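Aminoglycoside 3'-phosphotransferase AphA1-IAB (Acinetobacter baumannii, PDB 4GKH) transfers a phosphate from a nucleoside triphosphate to the 3'-hydroxyl of kanamycin and related aminoglycosides, giving resistance to these antibiotics. Local coordinates at residues M70-W75 with G219-A224; F79-T84 with L129-S134; N64-E69 with A95-T100; G198-D203 with Y227-I232. All blocks are in the same frame, centred on the assembly; numbering follows the deposited sequence. Where two conformers were deposited one is given.

How the contacts relate
Contacts 1 and 3 both use helix 61-76, and their centres are 11 Å apart. Contact 3 sets the helix on the strand 95-100 of the five-stranded sheet. Contact 1 sets it on the loop 219-224, and L73 CD1 lies 4.0 Å from L97 CD2 between the two. In contact 2 the loop 79-84, just after this helix, packs on helix 118-133. It meets contact 4 where H133 NE2 lies 2.8 Å from D229 OD2, a probable hydrogen bond. Contacts 1 and 4 both touch kanamycin, through R220 and D199. P83 of contact 2 and T100 of contact 3 line the inhibitor pocket. Contacts 3 and 4 do not touch; their nearest atoms are about 9 Å apart.

Contact 1 (M70-W75 with G219-A224). With KAN (kanamycin a), chain M.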
# COMPACT_ATOMS: atom_id res chain seq x y z
N MSE A 70 12.45 -2.36 0.49
CA MSE A 70 13.48 -2.67 -0.49
C MSE A 70 13.42 -4.13 -0.94
O MSE A 70 13.46 -4.40 -2.14
CB MSE A 70 14.88 -2.34 0.06
CG MSE A 70 16.00 -2.54 -0.97
SE MSE A 70 16.73 -4.37 -1.00
CE MSE A 70 17.35 -4.40 0.81
N VAL A 71 13.35 -5.07 -0.01
CA VAL A 71 13.43 -6.47 -0.45
C VAL A 71 12.16 -6.92 -1.14
O VAL A 71 12.20 -7.78 -2.01
CB VAL A 71 13.75 -7.45 0.67
CG1 VAL A 71 15.13 -7.21 1.15
CG2 VAL A 71 12.71 -7.37 1.80
N ARG A 72 11.03 -6.34 -0.74
CA ARG A 72 9.78 -6.64 -1.42
C ARG A 72 9.76 -6.07 -2.84
O ARG A 72 9.26 -6.73 -3.77
CB ARG A 72 8.59 -6.17 -0.57
CG ARG A 72 8.25 -7.19 0.54
CD ARG A 72 7.59 -6.53 1.76
NE ARG A 72 7.43 -7.49 2.86
CZ ARG A 72 8.40 -7.86 3.69
NH1 ARG A 72 9.63 -7.36 3.55
NH2 ARG A 72 8.15 -8.73 4.65
N LEU A 73 10.32 -4.87 -3.03
CA LEU A 73 10.46 -4.29 -4.37
C LEU A 73 11.34 -5.19 -5.22
O LEU A 73 11.06 -5.46 -6.39
CB LEU A 73 11.12 -2.91 -4.33
CG LEU A 73 10.33 -1.63 -4.05
CD1 LEU A 73 11.32 -0.51 -3.79
CD2 LEU A 73 9.45 -1.28 -5.24
N ASN A 74 12.44 -5.63 -4.63
CA ASN A 74 13.38 -6.48 -5.34
C ASN A 74 12.71 -7.77 -5.82
O ASN A 74 12.97 -8.23 -6.93
CB ASN A 74 14.58 -6.77 -4.45
CG ASN A 74 15.70 -7.49 -5.18
OD1 ASN A 74 16.30 -6.94 -6.11
ND2 ASN A 74 15.99 -8.71 -4.77
N TRP A 75 11.82 -8.33 -4.99
CA TRP A 75 11.13 -9.57 -5.35
C TRP A 75 10.01 -9.37 -6.36
O TRP A 75 9.95 -10.06 -7.39
CB TRP A 75 10.56 -10.27 -4.11
CG TRP A 75 9.71 -11.43 -4.50
CD1 TRP A 75 10.13 -12.65 -5.00
CD2 TRP A 75 8.28 -11.49 -4.48
NE1 TRP A 75 9.05 -13.44 -5.29
CE2 TRP A 75 7.90 -12.76 -4.97
CE3 TRP A 75 7.28 -10.59 -4.08
CZ2 TRP A 75 6.57 -13.15 -5.08
CZ3 TRP A 75 5.95 -10.98 -4.21
CH2 TRP A 75 5.61 -12.25 -4.69
N GLY A 219 5.92 -2.06 0.98
CA GLY A 219 6.50 -2.56 2.21
C GLY A 219 5.74 -3.63 2.96
O GLY A 219 6.31 -4.34 3.78
N ARG A 220 4.44 -3.76 2.69
CA ARG A 220 3.61 -4.75 3.38
C ARG A 220 3.24 -5.94 2.48
O ARG A 220 2.39 -6.77 2.85
CB ARG A 220 2.33 -4.07 3.94
CG ARG A 220 2.62 -3.05 5.07
CD ARG A 220 1.36 -2.23 5.53
NE ARG A 220 1.77 -1.25 6.55
CZ ARG A 220 1.26 -0.03 6.70
NH1 ARG A 220 1.74 0.76 7.67
NH2 ARG A 220 0.29 0.42 5.91
N VAL A 221 3.90 -6.05 1.33
CA VAL A 221 3.70 -7.21 0.43
C VAL A 221 3.95 -8.55 1.12
O VAL A 221 4.95 -8.73 1.82
CB VAL A 221 4.59 -7.12 -0.86
CG1 VAL A 221 4.69 -8.48 -1.56
CG2 VAL A 221 4.03 -6.09 -1.82
N GLY A 222 3.04 -9.51 0.91
CA GLY A 222 3.25 -10.87 1.38
C GLY A 222 2.00 -11.70 1.19
O GLY A 222 0.97 -11.19 0.75
N ILE A 223 2.11 -13.00 1.49
CA ILE A 223 0.93 -13.87 1.42
C ILE A 223 -0.08 -13.49 2.51
O ILE A 223 0.25 -13.44 3.70
CB ILE A 223 1.32 -15.35 1.53
CG1 ILE A 223 2.26 -15.74 0.38
CG2 ILE A 223 0.05 -16.21 1.53
CD1 ILE A 223 2.88 -17.15 0.50
N ALA A 224 -1.32 -13.21 2.10
CA ALA A 224 -2.41 -12.87 3.02
C ALA A 224 -3.76 -13.17 2.36
O ALA A 224 -3.81 -13.60 1.20
CB ALA A 224 -2.31 -11.40 3.42
C1 KAN M . -3.37 5.86 6.02
C2 KAN M . -2.56 5.60 4.77
C3 KAN M . -1.54 4.49 4.95
C4 KAN M . -0.61 4.88 6.09
C5 KAN M . -1.44 5.05 7.35
C6 KAN M . -0.43 5.46 8.42
C7 KAN M . -8.06 4.21 7.83
C8 KAN M . -7.73 5.50 7.12
C9 KAN M . -6.48 5.26 6.26
C10 KAN M . -5.26 4.88 7.13
C11 KAN M . -5.63 3.55 7.83
C12 KAN M . -6.86 3.76 8.69
C13 KAN M . -9.09 7.23 6.00
C14 KAN M . -10.61 7.39 5.98
C15 KAN M . -11.30 6.59 4.90
C16 KAN M . -10.75 7.03 3.56
C17 KAN M . -9.25 6.75 3.58
C18 KAN M . -8.57 6.96 2.21
N1 KAN M . -1.13 5.65 9.70
N2 KAN M . -4.50 3.14 8.69
N3 KAN M . -9.24 4.51 8.67
N4 KAN M . -12.75 6.87 4.92
O5 KAN M . -2.42 6.09 7.12
O6 KAN M . -3.46 5.27 3.70
O7 KAN M . -0.82 4.36 3.72
O8 KAN M . 0.35 3.84 6.32
O9 KAN M . -4.09 4.66 6.32
O10 KAN M . -6.22 6.39 5.38
O11 KAN M . -8.91 5.85 6.36
O12 KAN M . -8.61 7.50 4.66
O13 KAN M . -11.06 7.05 7.30
O14 KAN M . -11.37 6.25 2.54
O15 KAN M . -7.20 6.49 2.29
O HOH W 1 5.47 -9.49 5.13
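R72 and V221 bury the most surface here, with G219 next to them. The R72 chain slides past V221 in the opposite direction. Its CG packs on V221 CB at 3.9 Å. CG is anti to the carbonyl carbon (chi1 -81°), and the chain then runs extended as far as NE. From there R72 NE donates to V221 O at 3.0 Å. The bond is bent, with 139° at the hydrogen, but it arrives in the carbonyl plane on a lone pair. A water at the edge of the guanidinium, in its plane, accepts from R72 NH2 at 2.8 Å and gives a weak bond back to V221 O. R72 CD also lies 3.2 Å from G219 O. The R72 NE to G219 O pair is not a hydrogen bond.

Helix 61-76 corresponds to the C-helix of the eukaryotic protein kinase-like fold. G219 is the last residue of D217-V218-G219, which takes the place of the kinase DFG; the loop runs on from there. The contact joins the C-helix to the chain leaving these DFG-like residues.

W75 adds a smaller apolar contact one turn on. Its CZ3 meets V221 CG1 at 3.9 Å, obliquely to the ring. F142 makes a cation-pi contact with R72, and R72 NH1 donates to D68 O of the same helix. On the far side of the loop R220 turns away from the helix. R220 NH2 gives a weak bond to O8 of kanamycin at 3.4 Å, with O8 at the edge of the guanidinium near its plane.

Contact 2 (F79-T84 with L129-S134)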
# COMPACT_ATOMS: atom_id res chain seq x y z
N PHE A 79 7.30 -9.77 -11.26
CA PHE A 79 5.89 -10.07 -11.54
C PHE A 79 4.98 -8.88 -11.89
O PHE A 79 3.98 -9.04 -12.61
CB PHE A 79 5.30 -10.86 -10.37
CG PHE A 79 6.08 -12.08 -10.01
CD1 PHE A 79 5.87 -13.27 -10.68
CD2 PHE A 79 7.04 -12.03 -9.01
CE1 PHE A 79 6.59 -14.40 -10.35
CE2 PHE A 79 7.77 -13.16 -8.67
CZ PHE A 79 7.55 -14.34 -9.34
N MSE A 80 5.30 -7.70 -11.38
CA MSE A 80 4.43 -6.54 -11.50
C MSE A 80 5.25 -5.28 -11.77
O MSE A 80 6.42 -5.22 -11.38
CB MSE A 80 3.63 -6.35 -10.19
CG MSE A 80 2.72 -7.54 -9.85
SE MSE A 80 1.29 -7.79 -11.13
CE MSE A 80 0.23 -6.22 -10.65
N PRO A 81 4.64 -4.26 -12.39
CA PRO A 81 5.33 -2.98 -12.62
C PRO A 81 5.46 -2.14 -11.34
O PRO A 81 4.44 -1.77 -10.77
CB PRO A 81 4.42 -2.27 -13.63
CG PRO A 81 3.08 -2.86 -13.40
CD PRO A 81 3.31 -4.29 -13.01
N LEU A 82 6.69 -1.86 -10.92
CA LEU A 82 7.00 -1.17 -9.66
C LEU A 82 8.17 -0.24 -9.93
O LEU A 82 8.81 -0.36 -10.99
CB LEU A 82 7.51 -2.18 -8.62
CG LEU A 82 6.80 -3.49 -8.36
CD1 LEU A 82 7.45 -4.18 -7.19
CD2 LEU A 82 5.39 -3.19 -8.05
N PRO A 83 8.48 0.67 -8.98
CA PRO A 83 9.68 1.49 -9.20
C PRO A 83 10.91 0.60 -9.26
O PRO A 83 10.88 -0.49 -8.69
CB PRO A 83 9.75 2.35 -7.93
CG PRO A 83 8.33 2.44 -7.45
CD PRO A 83 7.74 1.08 -7.76
N THR A 84 11.95 1.06 -9.94
CA THR A 84 13.21 0.32 -10.05
C THR A 84 14.17 0.80 -8.96
O THR A 84 14.33 2.00 -8.78
CB THR A 84 13.84 0.56 -11.42
OG1 THR A 84 13.07 -0.12 -12.42
CG2 THR A 84 15.28 0.06 -11.47
N LEU A 129 -5.44 -5.72 -9.83
CA LEU A 129 -5.52 -6.50 -8.61
C LEU A 129 -5.66 -7.99 -8.93
O LEU A 129 -5.05 -8.84 -8.26
CB LEU A 129 -6.68 -6.00 -7.72
CG LEU A 129 -6.75 -6.54 -6.29
CD1 LEU A 129 -5.46 -6.23 -5.54
CD2 LEU A 129 -7.95 -5.95 -5.54
N ARG A 130 -6.44 -8.31 -9.96
CA ARG A 130 -6.55 -9.69 -10.41
C ARG A 130 -5.19 -10.25 -10.82
O ARG A 130 -4.86 -11.39 -10.50
CB ARG A 130 -7.56 -9.83 -11.57
CG ARG A 130 -9.03 -9.87 -11.13
CD ARG A 130 -9.98 -9.67 -12.30
NE ARG A 130 -9.84 -10.72 -13.30
CZ ARG A 130 -10.49 -11.88 -13.26
NH1 ARG A 130 -11.33 -12.15 -12.26
NH2 ARG A 130 -10.30 -12.78 -14.22
N ARG A 131 -4.40 -9.44 -11.52
CA ARG A 131 -3.04 -9.84 -11.92
C ARG A 131 -2.21 -10.17 -10.69
O ARG A 131 -1.60 -11.25 -10.60
CB ARG A 131 -2.32 -8.75 -12.71
CG ARG A 131 -2.73 -8.61 -14.15
CD ARG A 131 -2.11 -7.36 -14.77
NE ARG A 131 -0.65 -7.40 -14.79
CZ ARG A 131 0.12 -6.35 -15.09
NH1 ARG A 131 1.44 -6.47 -15.09
NH2 ARG A 131 -0.43 -5.18 -15.39
N LEU A 132 -2.16 -9.23 -9.75
CA LEU A 132 -1.39 -9.43 -8.51
C LEU A 132 -1.81 -10.70 -7.78
O LEU A 132 -0.96 -11.50 -7.35
CB LEU A 132 -1.58 -8.23 -7.58
CG LEU A 132 -0.75 -8.30 -6.28
CD1 LEU A 132 0.73 -8.20 -6.60
CD2 LEU A 132 -1.19 -7.19 -5.32
N HIS A 133 -3.11 -10.88 -7.65
CA HIS A 133 -3.64 -12.04 -6.96
C HIS A 133 -3.53 -13.35 -7.74
O HIS A 133 -3.85 -14.40 -7.20
CB HIS A 133 -5.08 -11.78 -6.49
CG HIS A 133 -5.16 -10.75 -5.40
ND1 HIS A 133 -6.34 -10.40 -4.79
CD2 HIS A 133 -4.19 -10.01 -4.81
CE1 HIS A 133 -6.09 -9.49 -3.86
NE2 HIS A 133 -4.79 -9.23 -3.86
N SER A 134 -3.07 -13.29 -8.99
CA SER A 134 -2.89 -14.50 -9.77
C SER A 134 -1.47 -15.05 -9.67
O SER A 134 -1.17 -16.12 -10.20
CB SER A 134 -3.23 -14.25 -11.25
OG SER A 134 -2.23 -13.45 -11.85
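R131, whose side chain reaches over to M80 and P81, accepts at its backbone O from S134 N at 3.0 Å. A further bond to R131 O from S134 OG is doubtful, since that serine is modelled in two conformers. Between the two segments the contact is packing.

M80, a selenomethionine, buries the most surface. Its chain is bent at both chi2 (-65°) and chi3 (-71°), which folds SE and CE back against the helix. M80 SE lies 4.1 Å from R131 CB, and M80 CE lies over one face of the R131 guanidinium. The two side chains meet at a slant. The same methyl lies 3.9 Å from L132 N, so it also touches the helix backbone. Against L132 the selenomethionine runs at about a right angle, with M80 CG 3.9 Å from L132 CD1.

Residues 79-84 link helix 61-76 to strand 85-91, the place of the loop between the C-helix and beta-4 in a protein kinase. Helix 118-133 takes the place of kinase helix E. As in the kinases, this loop rests on the large lobe.

P81 and R131 meet tip to tip, with P81 CD 3.5 Å from R131 NH1. The arginine chain is bent at chi3 (63°), which turns NE off the line of the chain. F128 of the same helix touches both M80 and P81. L132 also packs on L76 and on D229. Two residues further along the loop, P83 lines the pocket of the bound pyrazolopyrimidine inhibitor.

Contact 3 (N64-E69 with A95-T100); sequences NDVTDE and AWLLTT
V66 is wedged against A95 and L97. Its CG1 is anti to the backbone N (chi1 176°) and touches L97 CB at 3.7 Å. V66 CB lies 4.0 Å from A95 CB. The side chains of V66 and L97 slide past each other in opposite directions. T67 OG1 flanks the same alanine methyl, 3.9 Å from A95 CB. One helical turn on from V66, E69 crosses L97 at about a right angle, and E69 OE1 comes 3.8 Å from L97 CD2.

The axes of helix 64-69 and strand 95-100 have directions 36° apart. This is the C-helix of a kinase-like small lobe, packed on its antiparallel sheet. M70 and L73, further along the helix, continue the packing on L97.

The polar ends are held by the next shell. T67 OG1 hydrogen-bonds with A63 O and R90 NH1. E69 OE1 forms a salt bridge with K56, and E69 OE2 accepts from V218 N. The pair E69-K56 matches the conserved glutamate-lysine pair of protein kinases. The E69 carboxylate is thus buried beside a leucine methyl with a polar partner at each oxygen, and the charge of K56 probably offsets its own.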
# COMPACT_ATOMS: atom_id res chain seq x y z
N ASN A 64 13.89 -0.24 9.59
CA ASN A 64 13.38 -1.58 9.28
C ASN A 64 12.27 -1.54 8.23
O ASN A 64 12.23 -2.38 7.32
CB ASN A 64 12.90 -2.27 10.55
CG ASN A 64 14.03 -2.48 11.53
OD1 ASN A 64 15.14 -2.80 11.13
ND2 ASN A 64 13.76 -2.27 12.81
N ASP A 65 11.38 -0.56 8.35
CA ASP A 65 10.29 -0.42 7.39
C ASP A 65 10.81 -0.18 5.98
O ASP A 65 10.32 -0.76 5.01
CB ASP A 65 9.36 0.72 7.81
CG ASP A 65 8.63 0.43 9.11
OD1 ASP A 65 8.11 -0.69 9.28
OD2 ASP A 65 8.58 1.32 9.98
N VAL A 66 11.81 0.69 5.86
CA VAL A 66 12.41 0.97 4.57
C VAL A 66 13.14 -0.27 4.00
O VAL A 66 13.07 -0.57 2.80
CB VAL A 66 13.36 2.19 4.66
CG1 VAL A 66 14.07 2.43 3.32
CG2 VAL A 66 12.57 3.41 5.08
N THR A 67 13.83 -1.00 4.87
CA THR A 67 14.50 -2.24 4.46
C THR A 67 13.48 -3.26 3.97
O THR A 67 13.72 -3.96 2.97
CB THR A 67 15.33 -2.84 5.61
OG1 THR A 67 16.27 -1.87 6.07
CG2 THR A 67 16.08 -4.07 5.13
N ASP A 68 12.34 -3.32 4.66
CA ASP A 68 11.26 -4.24 4.28
C ASP A 68 10.77 -3.90 2.88
O ASP A 68 10.53 -4.80 2.06
CB ASP A 68 10.06 -4.11 5.23
CG ASP A 68 10.31 -4.71 6.60
OD1 ASP A 68 11.29 -5.47 6.75
OD2 ASP A 68 9.51 -4.43 7.52
N GLU A 69 10.63 -2.61 2.59
CA GLU A 69 10.17 -2.23 1.26
C GLU A 69 11.17 -2.60 0.20
O GLU A 69 10.80 -3.11 -0.85
CB GLU A 69 9.79 -0.75 1.11
CG GLU A 69 9.35 -0.50 -0.33
CD GLU A 69 8.77 0.86 -0.61
OE1 GLU A 69 9.22 1.85 0.01
OE2 GLU A 69 7.87 0.92 -1.46
N ALA A 95 18.44 3.56 7.01
CA ALA A 95 18.24 2.92 5.71
C ALA A 95 17.91 3.99 4.69
O ALA A 95 17.09 4.89 4.95
CB ALA A 95 17.14 1.88 5.79
N TRP A 96 18.56 3.92 3.53
CA TRP A 96 18.32 4.87 2.44
C TRP A 96 17.92 4.08 1.20
O TRP A 96 18.70 3.24 0.76
CB TRP A 96 19.61 5.62 2.15
CG TRP A 96 20.10 6.46 3.30
CD1 TRP A 96 20.89 6.05 4.34
CD2 TRP A 96 19.83 7.85 3.52
NE1 TRP A 96 21.13 7.10 5.20
CE2 TRP A 96 20.49 8.22 4.71
CE3 TRP A 96 19.11 8.82 2.82
CZ2 TRP A 96 20.44 9.52 5.23
CZ3 TRP A 96 19.06 10.12 3.34
CH2 TRP A 96 19.73 10.45 4.53
N LEU A 97 16.75 4.37 0.62
CA LEU A 97 16.27 3.64 -0.57
C LEU A 97 16.03 4.61 -1.73
O LEU A 97 15.14 5.45 -1.66
CB LEU A 97 14.96 2.91 -0.22
CG LEU A 97 14.22 2.20 -1.37
CD1 LEU A 97 15.12 1.16 -2.07
CD2 LEU A 97 12.94 1.55 -0.82
N LEU A 98 16.84 4.50 -2.79
CA LEU A 98 16.74 5.38 -3.95
C LEU A 98 16.08 4.63 -5.11
O LEU A 98 16.62 3.61 -5.57
CB LEU A 98 18.15 5.83 -4.39
CG LEU A 98 18.19 6.84 -5.56
CD1 LEU A 98 17.54 8.18 -5.16
CD2 LEU A 98 19.60 7.06 -6.08
N THR A 99 14.93 5.12 -5.58
CA THR A 99 14.22 4.44 -6.67
C THR A 99 13.86 5.40 -7.80
O THR A 99 13.83 6.62 -7.60
CB THR A 99 12.91 3.79 -6.17
OG1 THR A 99 11.98 4.81 -5.79
CG2 THR A 99 13.17 2.86 -4.97
N THR A 100 13.57 4.85 -8.97
CA THR A 100 13.07 5.66 -10.08
C THR A 100 11.65 6.14 -9.77
O THR A 100 10.93 5.50 -9.01
CB THR A 100 13.05 4.84 -11.40
OG1 THR A 100 12.17 3.72 -11.27
CG2 THR A 100 14.44 4.37 -11.73

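Contact 4 (G198-D203 with Y227-I232); sequences GDFSLD and YQDLAI. With KAN (kanamycin a), chain M.
Two hydrogen bonds tie G198 to the first turn of helix 227-237. G198 N donates to D229 OD1 at 3.0 Å, nearly straight at 169°, on the syn lone pair. Q228 NE2 donates to G198 O, also at 3.0 Å. That donor sits above the carbonyl plane, 44° out of it, although the oxygen is close to the plane of the Q228 amide. Bending of the glutamine at chi2 (62°) turns its CD back toward the loop. The other oxygen, D229 OD2, accepts from H133 NE2 and H197 N, so three donors grip this buried carboxylate.

Packing fills in the rest. I232 CG2 lies 3.8 Å from F200 O and 4.0 Å from S201 CB. I232 CD1 lies 3.8 Å from G198 O. D199 and I232 cross at about a right angle. F200 CB rests on D229 CB at 3.9 Å, while the F200 ring goes on to F128, L129 and L233.

Turns shape the loop itself. F200 is the centre of an inverse gamma turn. S201 OG accepts from D203 N, which makes an ST turn. D199 O accepts from N204 ND2.

The ligand contact is one short bond. Kanamycin O7, the 3'-hydroxyl, donates to D199 OD2 at 2.5 Å. Residues 197-204 form the HGDxxxxN catalytic loop of the family, and D199 is probably the proton acceptor. D229 and Q228 are thus second-shell residues. They hold the backbone next to D199, which probably helps to place its carboxylate on the hydroxyl that receives the phosphate.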
# COMPACT_ATOMS: atom_id res chain seq x y z
N GLY A 198 -0.84 -5.18 0.39
CA GLY A 198 -0.84 -4.76 1.79
C GLY A 198 -1.32 -3.35 2.09
O GLY A 198 -1.72 -3.06 3.22
N ASP A 199 -1.24 -2.47 1.10
CA ASP A 199 -1.81 -1.12 1.22
C ASP A 199 -2.34 -0.67 -0.14
O ASP A 199 -1.88 0.31 -0.71
CB ASP A 199 -0.75 -0.14 1.79
CG ASP A 199 -1.35 1.17 2.27
OD1 ASP A 199 -2.59 1.32 2.24
OD2 ASP A 199 -0.57 2.05 2.69
N PHE A 200 -3.31 -1.43 -0.66
CA PHE A 200 -3.83 -1.24 -2.01
C PHE A 200 -4.86 -0.10 -1.99
O PHE A 200 -6.06 -0.31 -2.18
CB PHE A 200 -4.44 -2.55 -2.55
CG PHE A 200 -4.45 -2.66 -4.07
CD1 PHE A 200 -3.33 -3.12 -4.76
CD2 PHE A 200 -5.58 -2.32 -4.81
CE1 PHE A 200 -3.33 -3.22 -6.15
CE2 PHE A 200 -5.59 -2.43 -6.22
CZ PHE A 200 -4.46 -2.88 -6.89
N SER A 201 -4.36 1.11 -1.77
CA SER A 201 -5.22 2.28 -1.68
C SER A 201 -5.14 3.09 -2.97
O SER A 201 -4.27 2.85 -3.80
CB SER A 201 -4.79 3.17 -0.52
OG SER A 201 -3.61 3.87 -0.89
N LEU A 202 -6.02 4.07 -3.11
CA LEU A 202 -5.98 4.95 -4.28
C LEU A 202 -4.72 5.82 -4.35
O LEU A 202 -4.42 6.37 -5.40
CB LEU A 202 -7.22 5.84 -4.32
CG LEU A 202 -8.56 5.16 -4.57
CD1 LEU A 202 -9.67 6.20 -4.33
CD2 LEU A 202 -8.64 4.61 -5.99
N ASP A 203 -3.98 5.94 -3.25
CA ASP A 203 -2.76 6.74 -3.28
C ASP A 203 -1.57 5.93 -3.79
O ASP A 203 -0.52 6.49 -4.11
CB ASP A 203 -2.41 7.26 -1.88
CG ASP A 203 -3.52 8.07 -1.27
OD1 ASP A 203 -4.18 8.83 -2.02
OD2 ASP A 203 -3.72 7.95 -0.05
N TYR A 227 -8.87 -10.40 0.75
CA TYR A 227 -9.60 -9.24 1.26
C TYR A 227 -8.72 -8.17 1.93
O TYR A 227 -9.17 -7.06 2.21
CB TYR A 227 -10.74 -9.67 2.20
CG TYR A 227 -11.99 -10.11 1.46
CD1 TYR A 227 -12.04 -11.33 0.78
CD2 TYR A 227 -13.14 -9.31 1.45
CE1 TYR A 227 -13.17 -11.73 0.09
CE2 TYR A 227 -14.28 -9.71 0.77
CZ TYR A 227 -14.30 -10.92 0.10
OH TYR A 227 -15.44 -11.31 -0.56
N GLN A 228 -7.45 -8.49 2.18
CA GLN A 228 -6.52 -7.45 2.65
C GLN A 228 -6.45 -6.31 1.64
O GLN A 228 -6.39 -5.14 2.01
CB GLN A 228 -5.11 -8.02 2.86
CG GLN A 228 -4.05 -6.92 3.10
CD GLN A 228 -4.33 -6.10 4.35
OE1 GLN A 228 -5.00 -6.57 5.27
NE2 GLN A 228 -3.81 -4.86 4.40
N ASP A 229 -6.44 -6.65 0.36
CA ASP A 229 -6.34 -5.63 -0.68
C ASP A 229 -7.71 -5.11 -1.07
O ASP A 229 -7.90 -3.91 -1.27
CB ASP A 229 -5.60 -6.18 -1.92
CG ASP A 229 -4.09 -6.42 -1.65
OD1 ASP A 229 -3.53 -5.75 -0.74
OD2 ASP A 229 -3.49 -7.26 -2.36
N LEU A 230 -8.67 -6.02 -1.17
CA LEU A 230 -10.02 -5.63 -1.55
C LEU A 230 -10.60 -4.64 -0.53
O LEU A 230 -11.25 -3.68 -0.92
CB LEU A 230 -10.92 -6.86 -1.67
CG LEU A 230 -10.69 -7.78 -2.86
CD1 LEU A 230 -11.35 -9.12 -2.58
CD2 LEU A 230 -11.24 -7.15 -4.15
N ALA A 231 -10.34 -4.86 0.76
CA ALA A 231 -10.97 -4.04 1.80
C ALA A 231 -10.49 -2.60 1.74
O ALA A 231 -11.28 -1.65 1.83
CB ALA A 231 -10.71 -4.62 3.20
N ILE A 232 -9.19 -2.44 1.60
CA ILE A 232 -8.60 -1.11 1.63
C ILE A 232 -9.03 -0.29 0.42
O ILE A 232 -9.34 0.89 0.55
CB ILE A 232 -7.07 -1.19 1.78
CG1 ILE A 232 -6.74 -1.76 3.16
CG2 ILE A 232 -6.43 0.18 1.57
CD1 ILE A 232 -5.24 -1.73 3.53
C1 KAN M . -3.37 5.86 6.02
C2 KAN M . -2.56 5.60 4.77
C3 KAN M . -1.54 4.49 4.95
C4 KAN M . -0.61 4.88 6.09
C5 KAN M . -1.44 5.05 7.35
C6 KAN M . -0.43 5.46 8.42
C7 KAN M . -8.06 4.21 7.83
C8 KAN M . -7.73 5.50 7.12
C9 KAN M . -6.48 5.26 6.26
C10 KAN M . -5.26 4.88 7.13
C11 KAN M . -5.63 3.55 7.83
C12 KAN M . -6.86 3.76 8.69
C13 KAN M . -9.09 7.23 6.00
C14 KAN M . -10.61 7.39 5.98
C15 KAN M . -11.30 6.59 4.90
C16 KAN M . -10.75 7.03 3.56
C17 KAN M . -9.25 6.75 3.58
C18 KAN M . -8.57 6.96 2.21
N1 KAN M . -1.13 5.65 9.70
N2 KAN M . -4.50 3.14 8.69
N3 KAN M . -9.24 4.51 8.67
N4 KAN M . -12.75 6.87 4.92
O5 KAN M . -2.42 6.09 7.12
O6 KAN M . -3.46 5.27 3.70
O7 KAN M . -0.82 4.36 3.72
O8 KAN M . 0.35 3.84 6.32
O9 KAN M . -4.09 4.66 6.32
O10 KAN M . -6.22 6.39 5.38
O11 KAN M . -8.91 5.85 6.36
O12 KAN M . -8.61 7.50 4.66
O13 KAN M . -11.06 7.05 7.30
O14 KAN M . -11.37 6.25 2.54
O15 KAN M . -7.20 6.49 2.29